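Local atomic coordinates of isomaltose glucohydrolase (PDB entry 5Z3E), a protein that hydrolyses the alpha-1,6-glucosidic linkage of isomaltose from the non-reducing end, yielding beta-D-glucose and D-glucose. Residues A[46-59]-A[84-96]. The protein carries 1 engineered substitution. Numbering follows the deposited sequence. Where two conformers were deposited one is given.
Sequences HAVITRHQDAGGAY and ISRYGDVASAGRF
With CG of His-46 anti to the backbone N (chi1 169°) and CG of Asp-89 likewise (chi1 -169°), imidazole and carboxylate meet: NE2 of His-46 donates to Asp-89 OD2 at 2.7 Å, in the ring plane and onto the anti lone pair. Asp-89 suits its place doubly, since its OD1 accepts from Ser-92 N as the N-cap of helix 90-105. CE2 of Tyr-87 lies over the rim of one imidazole face, the rings nearly parallel but slid apart, and His-46 CB makes a CH-pi contact 3.7 Å from the Tyr-87 ring centroid. CG2 of Ile-49 meets CD1 of Ile-84 tip to tip at 3.6 Å, apolar chains suiting this buried position.

The extended chain of Gln-53 carries its amide to Ser-92, using both ends: OE1 accepts from Ser-92 OG at 2.7 Å, while NE2 donates to Ser-92 O at 3.0 Å and also to Gly-57 O. These three bonds fix the amide's rotation. Ser-92 OG also accepts from Tyr-59 OH (2.8 Å). Arg-95 closes the exposed end, NH1 and NH2 both gripping Ala-55 O, and Gly-57, lacking a side chain, lets the loop press against Arg-95 O.

Away from the annotated catalytic residues, a Schellman motif at Gly-88 and the Asp-89 N-cap turn one helix into the next, and these side-chain bonds tie that corner to the end of helix 32-52 in the (alpha/alpha)6 barrel of glycoside hydrolase family 15.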
ATOM      1  N   HIS A  46      16.804   4.151   3.825  1.00 12.05           N
ATOM      2  CA  HIS A  46      16.543   5.569   3.974  1.00 12.43           C
ATOM      3  C   HIS A  46      17.268   6.377   2.913  1.00 12.69           C
ATOM      4  O   HIS A  46      16.703   7.301   2.306  1.00 12.98           O
ATOM      5  CB  HIS A  46      16.937   6.032   5.367  1.00 13.65           C
ATOM      6  CG  HIS A  46      16.945   7.523   5.492  1.00 13.06           C
ATOM      7  ND1 HIS A  46      18.079   8.262   5.397  1.00 15.69           N
ATOM      8  CD2 HIS A  46      15.937   8.411   5.671  1.00 13.68           C
ATOM      9  CE1 HIS A  46      17.765   9.541   5.493  1.00 16.15           C
ATOM     10  NE2 HIS A  46      16.476   9.664   5.676  1.00 14.27           N
ATOM     11  N   ALA A  47      18.540   6.055   2.650  1.00 13.27           N
ATOM     12  CA  ALA A  47      19.326   6.804   1.700  1.00 14.93           C
ATOM     13  C   ALA A  47      18.783   6.691   0.292  1.00 14.47           C
ATOM     14  O   ALA A  47      18.712   7.693  -0.420  1.00 15.17           O
ATOM     15  CB  ALA A  47      20.794   6.358   1.754  1.00 17.71           C
ATOM     16  N   VAL A  48      18.406   5.508  -0.140  0.61 13.92           N
ATOM     17  CA  VAL A  48      17.997   5.352  -1.510  0.61 14.69           C
ATOM     18  C   VAL A  48      16.606   5.985  -1.740  0.61 13.33           C
ATOM     19  O   VAL A  48      16.352   6.554  -2.796  0.61 13.68           O
ATOM     20  CB  VAL A  48      18.148   3.885  -1.962  0.61 15.38           C
ATOM     21  CG1 VAL A  48      17.066   3.036  -1.344  0.61 13.78           C
ATOM     22  CG2 VAL A  48      18.111   3.746  -3.456  0.61 14.36           C
ATOM     23  N   ILE A  49      15.730   5.941  -0.739  1.00 11.91           N
ATOM     24  CA  ILE A  49      14.435   6.597  -0.861  1.00 11.55           C
ATOM     25  C   ILE A  49      14.616   8.107  -0.960  1.00 11.25           C
ATOM     26  O   ILE A  49      14.046   8.779  -1.829  1.00 12.13           O
ATOM     27  CB  ILE A  49      13.516   6.218   0.321  1.00 10.87           C
ATOM     28  CG1 ILE A  49      13.050   4.762   0.214  1.00 11.03           C
ATOM     29  CG2 ILE A  49      12.331   7.163   0.392  1.00 10.93           C
ATOM     30  CD1 ILE A  49      12.491   4.193   1.495  1.00 10.84           C
ATOM     31  N   THR A  50      15.411   8.668  -0.065  1.00 11.56           N
ATOM     32  CA  THR A  50      15.546  10.125  -0.028  1.00 12.31           C
ATOM     33  C   THR A  50      16.362  10.645  -1.186  1.00 12.87           C
ATOM     34  O   THR A  50      16.095  11.745  -1.674  1.00 13.99           O
ATOM     35  CB  THR A  50      16.061  10.630   1.323  1.00 13.21           C
ATOM     36  OG1 THR A  50      17.340  10.050   1.611  1.00 14.19           O
ATOM     37  CG2 THR A  50      15.090  10.338   2.436  1.00 13.57           C
ATOM     38  N   ARG A  51      17.326   9.869  -1.683  1.00 13.00           N
ATOM     39  CA  ARG A  51      18.079  10.321  -2.837  1.00 14.48           C
ATOM     40  C   ARG A  51      17.193  10.403  -4.060  1.00 13.96           C
ATOM     41  O   ARG A  51      17.359  11.297  -4.886  1.00 16.40           O
ATOM     42  CB  ARG A  51      19.225   9.350  -3.117  1.00 19.05           C
ATOM     43  CG  ARG A  51      20.070   9.880  -4.235  1.00 31.36           C
ATOM     44  CD  ARG A  51      20.060   9.127  -5.513  1.00 46.32           C
ATOM     45  NE  ARG A  51      20.568   7.752  -5.343  1.00 37.61           N
ATOM     46  CZ  ARG A  51      20.877   6.931  -6.351  1.00 53.29           C
ATOM     47  NH1 ARG A  51      21.188   5.641  -6.091  1.00 50.93           N
ATOM     48  NH2 ARG A  51      20.947   7.381  -7.612  1.00 61.77           N
ATOM     49  N   HIS A  52      16.252   9.483  -4.202  1.00 12.38           N
ATOM     50  CA  HIS A  52      15.405   9.438  -5.386  1.00 12.46           C
ATOM     51  C   HIS A  52      14.133  10.261  -5.285  1.00 11.52           C
ATOM     52  O   HIS A  52      13.435  10.442  -6.281  1.00 12.66           O
ATOM     53  CB  HIS A  52      15.088   7.993  -5.758  1.00 13.84           C
ATOM     54  CG  HIS A  52      16.227   7.268  -6.351  1.00 15.57           C
ATOM     55  ND1 HIS A  52      16.709   7.576  -7.591  1.00 19.18           N
ATOM     56  CD2 HIS A  52      17.001   6.305  -5.837  1.00 19.32           C
ATOM     57  CE1 HIS A  52      17.733   6.784  -7.833  1.00 24.36           C
ATOM     58  NE2 HIS A  52      17.927   6.002  -6.794  1.00 22.67           N
ATOM     59  N   GLN A  53      13.797  10.731  -4.090  1.00 11.66           N
ATOM     60  CA  GLN A  53      12.643  11.614  -3.942  1.00 11.07           C
ATOM     61  C   GLN A  53      12.780  12.792  -4.905  1.00 11.30           C
ATOM     62  O   GLN A  53      13.833  13.399  -5.025  1.00 13.12           O
ATOM     63  CB  GLN A  53      12.541  12.088  -2.508  1.00 11.24           C
ATOM     64  CG  GLN A  53      11.292  12.903  -2.195  1.00 10.82           C
ATOM     65  CD  GLN A  53      11.111  13.131  -0.713  1.00 10.33           C
ATOM     66  OE1 GLN A  53      12.065  13.039   0.064  1.00 11.48           O
ATOM     67  NE2 GLN A  53       9.890  13.437  -0.305  1.00  9.81           N
ATOM     68  N   ASP A  54      11.713  13.094  -5.643  1.00 11.05           N
ATOM     69  CA  ASP A  54      11.703  14.179  -6.608  1.00 12.11           C
ATOM     70  C   ASP A  54      11.841  15.491  -5.893  1.00 12.70           C
ATOM     71  O   ASP A  54      11.401  15.640  -4.723  1.00 12.76           O
ATOM     72  CB  ASP A  54      10.444  14.131  -7.466  1.00 12.46           C
ATOM     73  CG  ASP A  54      10.434  15.220  -8.532  1.00 13.76           C
ATOM     74  OD1 ASP A  54      11.241  15.130  -9.484  1.00 15.00           O
ATOM     75  OD2 ASP A  54       9.659  16.189  -8.397  1.00 13.84           O
ATOM     76  N   ALA A  55      12.353  16.475  -6.621  1.00 14.87           N
ATOM     77  CA  ALA A  55      12.438  17.827  -6.151  1.00 16.10           C
ATOM     78  C   ALA A  55      11.104  18.359  -5.593  1.00 14.45           C
ATOM     79  O   ALA A  55      11.162  19.155  -4.661  1.00 15.32           O
ATOM     80  CB  ALA A  55      12.964  18.757  -7.258  1.00 19.40           C
ATOM     81  N   GLY A  56      10.012  17.983  -6.178  1.00 12.88           N
ATOM     82  CA  GLY A  56       8.721  18.478  -5.709  1.00 11.60           C
ATOM     83  C   GLY A  56       8.111  17.704  -4.536  1.00  9.68           C
ATOM     84  O   GLY A  56       7.042  18.088  -4.084  1.00  9.15           O
ATOM     85  N   GLY A  57       8.762  16.632  -4.089  1.00  9.81           N
ATOM     86  CA  GLY A  57       8.334  15.860  -2.950  1.00  9.84           C
ATOM     87  C   GLY A  57       7.867  14.445  -3.242  1.00  8.92           C
ATOM     88  O   GLY A  57       7.852  13.605  -2.332  1.00  9.03           O
ATOM     89  N   ALA A  58       7.476  14.157  -4.487  1.00  9.17           N
ATOM     90  CA  ALA A  58       6.966  12.826  -4.776  1.00  9.30           C
ATOM     91  C   ALA A  58       8.055  11.778  -4.576  1.00  9.00           C
ATOM     92  O   ALA A  58       9.227  11.998  -4.881  1.00  9.94           O
ATOM     93  CB  ALA A  58       6.485  12.712  -6.244  1.00 10.26           C
ATOM     94  N   TYR A  59       7.657  10.602  -4.106  1.00  9.24           N
ATOM     95  CA  TYR A  59       8.528   9.425  -4.171  1.00  9.70           C
ATOM     96  C   TYR A  59       8.240   8.704  -5.485  1.00  9.81           C
ATOM     97  O   TYR A  59       7.113   8.321  -5.733  1.00 11.15           O
ATOM     98  CB  TYR A  59       8.307   8.460  -3.008  1.00  9.80           C
ATOM     99  CG  TYR A  59       8.664   8.998  -1.642  1.00  9.40           C
ATOM    100  CD1 TYR A  59       9.942   9.450  -1.342  1.00  9.94           C
ATOM    101  CD2 TYR A  59       7.720   9.018  -0.616  1.00  9.24           C
ATOM    102  CE1 TYR A  59      10.264   9.903  -0.083  1.00 10.00           C
ATOM    103  CE2 TYR A  59       8.035   9.459   0.641  1.00  9.32           C
ATOM    104  CZ  TYR A  59       9.304   9.914   0.920  1.00  9.53           C
ATOM    105  OH  TYR A  59       9.558  10.347   2.194  1.00 10.74           O
ATOM    106  N   ILE A  84       9.712   6.013   6.095  1.00  8.88           N
ATOM    107  CA  ILE A  84      10.574   7.158   6.317  1.00  9.55           C
ATOM    108  C   ILE A  84      10.199   7.898   7.603  1.00  9.31           C
ATOM    109  O   ILE A  84      11.067   8.359   8.351  1.00 10.33           O
ATOM    110  CB  ILE A  84      10.535   8.084   5.081  1.00 10.03           C
ATOM    111  CG1 ILE A  84      11.189   7.412   3.866  1.00 10.54           C
ATOM    112  CG2 ILE A  84      11.139   9.452   5.362  1.00 11.50           C
ATOM    113  CD1 ILE A  84      12.695   7.147   4.009  1.00 11.65           C
ATOM    114  N   SER A  85       8.900   8.026   7.861  1.00  9.33           N
ATOM    115  CA  SER A  85       8.420   8.670   9.071  1.00  9.41           C
ATOM    116  C   SER A  85       8.844   7.897  10.317  1.00  9.47           C
ATOM    117  O   SER A  85       9.309   8.481  11.302  1.00 10.30           O
ATOM    118  CB  SER A  85       6.896   8.796   9.012  1.00  9.29           C
ATOM    119  OG  SER A  85       6.397   9.372  10.201  1.00  9.49           O
ATOM    120  N   ARG A  86       8.734   6.572  10.271  1.00  9.63           N
ATOM    121  CA  ARG A  86       9.223   5.727  11.368  1.00 10.21           C
ATOM    122  C   ARG A  86      10.710   5.858  11.562  1.00 10.60           C
ATOM    123  O   ARG A  86      11.201   5.870  12.691  1.00 12.02           O
ATOM    124  CB  ARG A  86       8.848   4.270  11.106  1.00 10.63           C
ATOM    125  CG  ARG A  86       7.386   3.950  11.340  1.00  9.71           C
ATOM    126  CD  ARG A  86       7.041   2.580  10.827  1.00 10.08           C
ATOM    127  NE  ARG A  86       5.712   2.099  11.174  1.00 10.00           N
ATOM    128  CZ  ARG A  86       5.430   1.114  12.016  1.00 11.31           C
ATOM    129  NH1 ARG A  86       6.372   0.532  12.727  1.00 14.19           N
ATOM    130  NH2 ARG A  86       4.182   0.694  12.134  1.00 11.96           N
ATOM    131  N   TYR A  87      11.461   5.956  10.466  1.00 11.23           N
ATOM    132  CA  TYR A  87      12.902   6.131  10.529  1.00 11.89           C
ATOM    133  C   TYR A  87      13.260   7.445  11.181  1.00 12.47           C
ATOM    134  O   TYR A  87      14.343   7.562  11.762  1.00 14.98           O
ATOM    135  CB  TYR A  87      13.494   6.057   9.117  1.00 12.69           C
ATOM    136  CG  TYR A  87      14.985   5.949   9.059  1.00 12.77           C
ATOM    137  CD1 TYR A  87      15.590   4.705   9.107  1.00 14.82           C
ATOM    138  CD2 TYR A  87      15.791   7.052   8.924  1.00 14.14           C
ATOM    139  CE1 TYR A  87      16.957   4.570   9.030  1.00 17.51           C
ATOM    140  CE2 TYR A  87      17.202   6.911   8.859  1.00 16.32           C
ATOM    141  CZ  TYR A  87      17.747   5.667   8.914  1.00 18.05           C
ATOM    142  OH  TYR A  87      19.142   5.496   8.849  1.00 23.38           O
ATOM    143  N   GLY A  88      12.389   8.444  11.090  1.00 12.76           N
ATOM    144  CA  GLY A  88      12.559   9.718  11.761  1.00 13.32           C
ATOM    145  C   GLY A  88      12.864  10.882  10.849  1.00 12.93           C
ATOM    146  O   GLY A  88      13.150  11.973  11.343  1.00 14.29           O
ATOM    147  N   ASP A  89      12.792  10.683   9.531  1.00 12.11           N
ATOM    148  CA  ASP A  89      13.086  11.767   8.596  1.00 11.91           C
ATOM    149  C   ASP A  89      11.791  12.556   8.335  1.00 10.71           C
ATOM    150  O   ASP A  89      11.060  12.345   7.371  1.00 11.33           O
ATOM    151  CB  ASP A  89      13.732  11.259   7.323  1.00 12.29           C
ATOM    152  CG  ASP A  89      14.278  12.352   6.451  1.00 12.00           C
ATOM    153  OD1 ASP A  89      13.850  13.516   6.567  1.00 12.26           O
ATOM    154  OD2 ASP A  89      15.166  12.033   5.615  1.00 14.24           O
ATOM    155  N   VAL A  90      11.501  13.437   9.287  1.00 11.16           N
ATOM    156  CA  VAL A  90      10.282  14.226   9.272  1.00 10.84           C
ATOM    157  C   VAL A  90      10.236  15.114   8.049  1.00 10.42           C
ATOM    158  O   VAL A  90       9.167  15.281   7.442  1.00 11.15           O
ATOM    159  CB  VAL A  90      10.187  15.025  10.567  1.00 12.22           C
ATOM    160  CG1 VAL A  90       9.014  15.967  10.583  1.00 14.05           C
ATOM    161  CG2 VAL A  90      10.108  14.098  11.801  1.00 15.58           C
ATOM    162  N   ALA A  91      11.372  15.655   7.641  1.00 10.36           N
ATOM    163  CA  ALA A  91      11.394  16.549   6.506  1.00 10.96           C
ATOM    164  C   ALA A  91      10.999  15.819   5.222  1.00 10.02           C
ATOM    165  O   ALA A  91      10.142  16.290   4.483  1.00  9.99           O
ATOM    166  CB  ALA A  91      12.776  17.195   6.350  1.00 13.23           C
ATOM    167  N   SER A  92      11.612  14.663   4.948  1.00  9.88           N
ATOM    168  CA  SER A  92      11.323  13.957   3.712  1.00  9.68           C
ATOM    169  C   SER A  92       9.868  13.512   3.656  1.00  9.07           C
ATOM    170  O   SER A  92       9.200  13.694   2.633  1.00  8.87           O
ATOM    171  CB  SER A  92      12.241  12.742   3.577  1.00 10.46           C
ATOM    172  OG  SER A  92      11.850  11.929   2.486  1.00 10.96           O
ATOM    173  N   ALA A  93       9.386  12.900   4.731  1.00  8.83           N
ATOM    174  CA  ALA A  93       7.993  12.460   4.740  1.00  8.75           C
ATOM    175  C   ALA A  93       7.059  13.646   4.539  1.00  7.81           C
ATOM    176  O   ALA A  93       6.076  13.546   3.803  1.00  7.92           O
ATOM    177  CB  ALA A  93       7.689  11.717   6.036  1.00  9.88           C
ATOM    178  N   GLY A  94       7.336  14.756   5.208  1.00  8.41           N
ATOM    179  CA  GLY A  94       6.497  15.927   5.062  1.00  8.19           C
ATOM    180  C   GLY A  94       6.453  16.462   3.662  1.00  7.65           C
ATOM    181  O   GLY A  94       5.409  16.965   3.221  1.00  8.04           O
ATOM    182  N   ARG A  95       7.567  16.393   2.946  1.00  7.73           N
ATOM    183  CA  ARG A  95       7.587  16.854   1.562  1.00  8.11           C
ATOM    184  C   ARG A  95       6.735  15.950   0.662  1.00  7.46           C
ATOM    185  O   ARG A  95       6.112  16.449  -0.283  1.00  7.68           O
ATOM    186  CB  ARG A  95       8.990  16.986   1.007  1.00  9.64           C
ATOM    187  CG  ARG A  95       9.792  18.121   1.698  1.00 12.85           C
ATOM    188  CD  ARG A  95      10.766  18.797   0.742  1.00 15.67           C
ATOM    189  NE  ARG A  95      10.022  19.504  -0.254  1.00 14.60           N
ATOM    190  CZ  ARG A  95      10.427  19.555  -1.603  1.00 13.93           C
ATOM    191  NH1 ARG A  95       9.672  20.162  -2.443  1.00 16.63           N
ATOM    192  NH2 ARG A  95      11.581  18.981  -1.991  1.00 17.84           N
ATOM    193  N   PHE A  96       6.713  14.643   0.937  1.00  7.43           N
ATOM    194  CA  PHE A  96       5.802  13.767   0.222  1.00  7.25           C
ATOM    195  C   PHE A  96       4.350  14.168   0.489  1.00  6.76           C
ATOM    196  O   PHE A  96       3.554  14.286  -0.444  1.00  6.92           O
ATOM    197  CB  PHE A  96       6.039  12.301   0.609  1.00  7.57           C
ATOM    198  CG  PHE A  96       4.998  11.391   0.034  1.00  8.02           C
ATOM    199  CD1 PHE A  96       5.008  11.078  -1.317  1.00  9.77           C
ATOM    200  CD2 PHE A  96       3.993  10.888   0.837  1.00  9.51           C
ATOM    201  CE1 PHE A  96       4.024  10.259  -1.838  1.00 12.91           C
ATOM    202  CE2 PHE A  96       3.032  10.076   0.300  1.00 12.30           C
ATOM    203  CZ  PHE A  96       3.049   9.767  -1.026  1.00 14.33           C
TER
HETATM  204  O   HOH W   1      12.635  16.482  -0.169  1.00 59.89           O